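PDB 3I1I: homoserine O-acetyltransferase from Bacillus anthracis str. 'Ames Ancestor', which probably catalyses transfer of an acetyl group from acetyl-CoA to the hydroxyl oxygen of homoserine. Local coordinates for residues 7-12 with 90-95; 12-17 with 136-141. All coordinates share one frame; numbering follows the deposited sequence.

Contact 1: residues 7-12 with 90-95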
loop_
_atom_site.group_PDB
_atom_site.type_symbol
_atom_site.label_atom_id
_atom_site.label_comp_id
_atom_site.label_asym_id
_atom_site.label_seq_id
_atom_site.Cartn_x
_atom_site.Cartn_y
_atom_site.Cartn_z
ATOM N N VAL A 7 6.460 34.503 16.348
ATOM C CA VAL A 7 7.429 33.501 16.718
ATOM C C VAL A 7 8.668 33.600 15.839
ATOM O O VAL A 7 8.580 33.790 14.636
ATOM C CB VAL A 7 6.824 32.062 16.600
ATOM C CG1 VAL A 7 7.934 30.975 16.758
ATOM C CG2 VAL A 7 5.680 31.876 17.603
ATOM N N LYS A 8 9.825 33.419 16.451
ATOM C CA LYS A 8 11.079 33.525 15.741
ATOM C C LYS A 8 11.674 32.141 15.586
ATOM O O LYS A 8 11.784 31.416 16.556
ATOM C CB LYS A 8 12.053 34.417 16.520
ATOM C CG LYS A 8 13.062 35.156 15.611
ATOM C CD LYS A 8 14.538 35.072 16.108
ATOM C CE LYS A 8 15.560 35.212 14.933
ATOM N NZ LYS A 8 15.315 36.445 14.067
ATOM N N LYS A 9 12.048 31.766 14.379
ATOM C CA LYS A 9 12.729 30.508 14.174
ATOM C C LYS A 9 14.182 30.653 14.600
ATOM O O LYS A 9 14.817 31.648 14.293
ATOM C CB LYS A 9 12.654 30.102 12.706
ATOM C CG LYS A 9 13.128 28.670 12.418
ATOM C CD LYS A 9 12.028 27.632 12.601
ATOM C CE LYS A 9 12.579 26.204 12.416
ATOM N NZ LYS A 9 11.515 25.240 12.060
ATOM N N GLU A 10 14.698 29.670 15.313
ATOM C CA GLU A 10 16.114 29.624 15.665
ATOM C C GLU A 10 16.738 28.378 15.066
ATOM O O GLU A 10 16.047 27.505 14.497
ATOM C CB GLU A 10 16.309 29.539 17.164
ATOM C CG GLU A 10 15.466 30.473 17.967
ATOM C CD GLU A 10 16.067 31.838 18.120
ATOM O OE1 GLU A 10 15.492 32.587 18.957
ATOM O OE2 GLU A 10 17.077 32.176 17.426
ATOM N N LYS A 11 18.049 28.276 15.249
ATOM C CA LYS A 11 18.829 27.204 14.660
ATOM C C LYS A 11 19.847 26.681 15.674
ATOM O O LYS A 11 20.541 27.461 16.298
ATOM C CB LYS A 11 19.530 27.759 13.421
ATOM C CG LYS A 11 20.523 26.847 12.760
ATOM C CD LYS A 11 20.995 27.462 11.425
ATOM C CE LYS A 11 22.129 26.654 10.778
ATOM N NZ LYS A 11 22.362 26.926 9.330
ATOM N N PHE A 12 19.923 25.369 15.844
ATOM C CA PHE A 12 20.929 24.732 16.673
ATOM C C PHE A 12 21.775 23.815 15.806
ATOM O O PHE A 12 21.245 23.074 14.978
ATOM C CB PHE A 12 20.257 23.929 17.774
ATOM C CG PHE A 12 21.221 23.170 18.660
ATOM C CD1 PHE A 12 22.104 23.851 19.487
ATOM C CD2 PHE A 12 21.239 21.778 18.671
ATOM C CE1 PHE A 12 22.990 23.165 20.308
ATOM C CE2 PHE A 12 22.089 21.073 19.511
ATOM C CZ PHE A 12 22.984 21.782 20.337
ATOM N N CYS A 90 9.988 23.663 20.944
ATOM C CA CYS A 90 9.698 22.632 19.973
ATOM C C CYS A 90 10.740 22.696 18.894
ATOM O O CYS A 90 11.117 23.775 18.481
ATOM C CB CYS A 90 8.323 22.897 19.382
ATOM S SG CYS A 90 7.746 21.538 18.325
ATOM N N THR A 91 11.156 21.543 18.404
ATOM C CA THR A 91 12.274 21.426 17.481
ATOM C C THR A 91 11.879 20.662 16.208
ATOM O O THR A 91 10.945 19.868 16.226
ATOM C CB THR A 91 13.446 20.655 18.168
ATOM O OG1 THR A 91 13.041 19.310 18.430
ATOM C CG2 THR A 91 13.866 21.318 19.504
ATOM N N ASP A 92 12.604 20.879 15.115
ATOM C CA ASP A 92 12.417 20.086 13.914
ATOM C C ASP A 92 13.132 18.716 14.042
ATOM O O ASP A 92 14.289 18.658 14.396
ATOM C CB ASP A 92 13.029 20.769 12.681
ATOM C CG ASP A 92 12.383 22.097 12.318
ATOM O OD1 ASP A 92 11.146 22.253 12.420
ATOM O OD2 ASP A 92 13.159 22.971 11.862
ATOM N N ASN A 93 12.454 17.636 13.677
ATOM C CA ASN A 93 13.036 16.311 13.693
ATOM C C ASN A 93 14.034 16.109 12.552
ATOM O O ASN A 93 13.910 16.727 11.473
ATOM C CB ASN A 93 11.923 15.275 13.597
ATOM C CG ASN A 93 10.999 15.311 14.761
ATOM O OD1 ASN A 93 11.334 15.839 15.821
ATOM N ND2 ASN A 93 9.816 14.723 14.596
ATOM N N LEU A 94 15.032 15.261 12.785
ATOM C CA LEU A 94 15.873 14.746 11.676
ATOM C C LEU A 94 15.019 14.206 10.469
ATOM O O LEU A 94 13.907 13.689 10.662
ATOM C CB LEU A 94 16.752 13.586 12.172
ATOM C CG LEU A 94 18.043 13.800 12.969
ATOM C CD1 LEU A 94 18.487 12.431 13.522
ATOM C CD2 LEU A 94 19.128 14.435 12.065
ATOM N N CYS A 95 15.560 14.333 9.263
ATOM C CA CYS A 95 14.876 13.946 8.041
ATOM C C CYS A 95 13.451 14.511 7.915
ATOM O O CYS A 95 12.553 13.836 7.374
ATOM C CB CYS A 95 14.814 12.436 7.938
ATOM S SG CYS A 95 16.435 11.678 8.000
#

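Contact 2: residues 12-17 with 136-141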
loop_
_atom_site.group_PDB
_atom_site.type_symbol
_atom_site.label_atom_id
_atom_site.label_comp_id
_atom_site.label_asym_id
_atom_site.label_seq_id
_atom_site.Cartn_x
_atom_site.Cartn_y
_atom_site.Cartn_z
ATOM N N PHE A 12 19.923 25.369 15.844
ATOM C CA PHE A 12 20.929 24.732 16.673
ATOM C C PHE A 12 21.775 23.815 15.806
ATOM O O PHE A 12 21.245 23.074 14.978
ATOM C CB PHE A 12 20.257 23.929 17.774
ATOM C CG PHE A 12 21.221 23.170 18.660
ATOM C CD1 PHE A 12 22.104 23.851 19.487
ATOM C CD2 PHE A 12 21.239 21.778 18.671
ATOM C CE1 PHE A 12 22.990 23.165 20.308
ATOM C CE2 PHE A 12 22.089 21.073 19.511
ATOM C CZ PHE A 12 22.984 21.782 20.337
ATOM N N ILE A 13 23.087 23.873 15.994
ATOM C CA ILE A 13 24.061 23.114 15.205
ATOM C C ILE A 13 24.909 22.240 16.092
ATOM O O ILE A 13 25.221 22.620 17.211
ATOM C CB ILE A 13 25.012 24.088 14.479
ATOM C CG1 ILE A 13 24.447 24.425 13.102
ATOM C CG2 ILE A 13 26.463 23.562 14.381
ATOM C CD1 ILE A 13 23.883 25.811 13.041
ATOM N N LEU A 14 25.249 21.057 15.598
ATOM C CA LEU A 14 26.316 20.244 16.178
ATOM C C LEU A 14 27.312 19.939 15.066
ATOM O O LEU A 14 26.948 19.572 13.956
ATOM C CB LEU A 14 25.789 18.977 16.805
ATOM C CG LEU A 14 24.891 19.165 18.042
ATOM C CD1 LEU A 14 24.079 17.882 18.299
ATOM C CD2 LEU A 14 25.687 19.543 19.317
ATOM N N LYS A 15 28.577 20.171 15.368
ATOM C CA LYS A 15 29.632 20.034 14.391
ATOM C C LYS A 15 29.820 18.562 14.079
ATOM O O LYS A 15 30.134 18.200 12.950
ATOM C CB LYS A 15 30.934 20.635 14.916
ATOM C CG LYS A 15 30.999 22.148 14.865
ATOM C CD LYS A 15 32.288 22.628 15.476
ATOM C CE LYS A 15 32.561 24.103 15.238
ATOM N NZ LYS A 15 33.502 24.592 16.309
ATOM N N GLU A 16 29.659 17.740 15.105
ATOM C CA GLU A 16 29.613 16.312 14.943
ATOM C C GLU A 16 28.594 15.727 15.908
ATOM O O GLU A 16 28.655 15.997 17.112
ATOM C CB GLU A 16 30.983 15.681 15.242
ATOM C CG GLU A 16 32.131 16.047 14.285
ATOM C CD GLU A 16 31.842 15.753 12.803
ATOM O OE1 GLU A 16 30.950 14.937 12.474
ATOM O OE2 GLU A 16 32.533 16.368 11.960
ATOM N N TYR A 17 27.668 14.926 15.385
ATOM C CA TYR A 17 26.786 14.139 16.212
ATOM C C TYR A 17 26.950 12.632 15.878
ATOM O O TYR A 17 26.974 12.229 14.721
ATOM C CB TYR A 17 25.330 14.608 16.059
ATOM C CG TYR A 17 24.373 13.635 16.686
ATOM C CD1 TYR A 17 24.297 13.513 18.060
ATOM C CD2 TYR A 17 23.622 12.772 15.904
ATOM C CE1 TYR A 17 23.456 12.594 18.646
ATOM C CE2 TYR A 17 22.783 11.832 16.477
ATOM C CZ TYR A 17 22.699 11.744 17.849
ATOM O OH TYR A 17 21.899 10.796 18.438
ATOM N N GLN A 136 17.970 16.914 20.916
ATOM C CA GLN A 136 17.212 17.862 21.708
ATOM C C GLN A 136 17.853 18.128 23.089
ATOM O O GLN A 136 17.903 19.260 23.564
ATOM C CB GLN A 136 15.814 17.323 21.927
ATOM C CG GLN A 136 14.902 17.382 20.700
ATOM C CD GLN A 136 13.564 16.726 21.000
ATOM O OE1 GLN A 136 13.491 15.751 21.763
ATOM N NE2 GLN A 136 12.503 17.284 20.454
ATOM N N CYS A 137 18.327 17.063 23.721
ATOM C CA CYS A 137 18.950 17.165 24.998
ATOM C C CYS A 137 20.220 18.033 24.971
ATOM O O CYS A 137 20.466 18.789 25.918
ATOM C CB CYS A 137 19.287 15.776 25.508
ATOM S SG CYS A 137 19.841 15.810 27.185
ATOM N N GLU A 138 21.009 17.938 23.897
ATOM C CA GLU A 138 22.181 18.798 23.761
ATOM C C GLU A 138 21.758 20.231 23.731
ATOM O O GLU A 138 22.410 21.085 24.341
ATOM C CB GLU A 138 22.945 18.567 22.476
ATOM C CG GLU A 138 23.408 17.172 22.289
ATOM C CD GLU A 138 24.712 16.926 22.940
ATOM O OE1 GLU A 138 25.681 16.704 22.161
ATOM O OE2 GLU A 138 24.758 16.941 24.205
ATOM N N LEU A 139 20.699 20.501 22.973
ATOM C CA LEU A 139 20.174 21.866 22.900
ATOM C C LEU A 139 19.685 22.328 24.268
ATOM O O LEU A 139 20.031 23.391 24.701
ATOM C CB LEU A 139 19.054 21.994 21.850
ATOM C CG LEU A 139 18.182 23.268 21.905
ATOM C CD1 LEU A 139 19.092 24.482 21.929
ATOM C CD2 LEU A 139 17.191 23.358 20.734
ATOM N N ILE A 140 18.882 21.517 24.945
ATOM C CA ILE A 140 18.359 21.888 26.274
ATOM C C ILE A 140 19.526 22.193 27.254
ATOM O O ILE A 140 19.525 23.216 27.938
ATOM C CB ILE A 140 17.453 20.759 26.839
ATOM C CG1 ILE A 140 16.188 20.588 25.946
ATOM C CG2 ILE A 140 17.024 21.048 28.257
ATOM C CD1 ILE A 140 15.277 21.813 25.939
ATOM N N LYS A 141 20.523 21.313 27.283
ATOM C CA LYS A 141 21.664 21.494 28.159
ATOM C C LYS A 141 22.416 22.767 27.796
ATOM O O LYS A 141 22.692 23.594 28.663
ATOM C CB LYS A 141 22.590 20.272 28.188
ATOM C CG LYS A 141 21.956 19.052 28.925
ATOM C CD LYS A 141 22.960 17.846 29.185
ATOM C CE LYS A 141 23.236 16.936 27.921
ATOM N NZ LYS A 141 23.702 15.468 28.200
HETATM O O HOH W 1 27.146 15.545 19.479
#

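Contact 1: residues 7-12 with 90-95
Lys-9 and Asp-92 form a salt bridge within the alpha/beta hydrolase fold. It joins the N-terminal part of segment 7-12, which leads along strand 10-18, outermost within this chain, to the loop after strand 87-91. Strand 24-34 lies between these two strands in the sheet, so the side chains span a distance that the two backbones do not bridge directly. They come from opposite directions. The lysine sets out with CG opposite its own backbone N (chi1 -170°). It bends once, at chi2 (86°), and then runs extended to the ammonium group. Lys-9 NZ lies 2.8 Å from Asp-92 OD2. It meets this oxygen on the syn side, 17° out of the carboxylate plane. The second bond is weak, with Lys-9 NZ 3.0 Å from Asp-92 OD1. The ammonium therefore faces both carboxylate oxygens, unevenly. Lys-9 CE, behind it, lies 3.3 Å from Asp-92 OD2.

Both charged groups have further partners in the same chain. Lys-9 NZ also bonds to His-103 O and Ser-55 OG. Asp-92 OD1 takes the backbone N-H of Ser-55, and OD2 that of Ile-105. The ion pair thus ties in the loop around Ser-55 and a later part of the connection that follows Asp-92.

Asp-92 is buried, and its carboxylate is met by one ammonium group and two peptide N-H groups. This surrounding would be expected to stabilise the negative charge and to keep the aspartate ionised, with Lys-9 held as its protonated counterion.

Contact 2: residues 12-17 with 136-141
Phe-12 and Leu-139 meet where strand 12-14 passes helix 136-141 at 113°, with the two axes 9.5 Å apart at their closest. Their CA atoms are 6.9 Å from each other, the nearest such pair across the segments. The main interaction is a CH-pi contact. Leu-139 CB sits over the centre of one face of the Phe-12 ring, 3.9 Å from the centroid and 12° off the ring normal. With CG opposite its backbone N (chi1 177°), Phe-12 lays that face along the helix. The far end of the ring reaches the helix backbone, where Phe-12 CZ is 3.7 Å from Leu-139 N. Leu-139 CD1 extends the cover to the near side, over CD1 and CG of the ring. Glu-138 CB meets Phe-12 CZ obliquely, at 3.9 Å.

This is packing of the strand outermost in this chain's sheet against a helix of the alpha/beta hydrolase fold. Helix 129-142 precedes strand 150-154, which leads into what is probably the nucleophile elbow of this fold. Leu-139 also touches Tyr-31 of the neighbouring strand 24-34.

Beyond Phe-12 the contact becomes looser and more polar. Leu-14 and the bent chain of Glu-138 cross at about a right angle. Leu-14 CD1 lies 4.1 Å from Glu-138 CG, while the CD2 branch comes up against OE1. After the corner at Lys-15, a water links the two segments. It donates to Glu-16 O at 2.8 Å and, over a longer 3.3 Å, to Glu-138 OE1.

From the N terminus, the chain enters strand 10-18 through residues 7-12 and continues into 12-17, turning a corner at Lys-15; Phe-12 belongs to both segments. Contact 1 closes a long loop when strand 87-91 ends at residues 90-95. Contact 2 closes a longer one at helix 129-142, the next major element in the chain. The two closures cross, since their segments alternate. Together they tie the N-terminal segment and strand 10-18 to the loop leaving strand 87-91 and to a helix packed on the sheet. Their second segments also meet directly: Thr-91 OG1 and Gln-136 NE2 are 2.9 Å apart, a probable hydrogen bond. Both contacts lie near the second subunit.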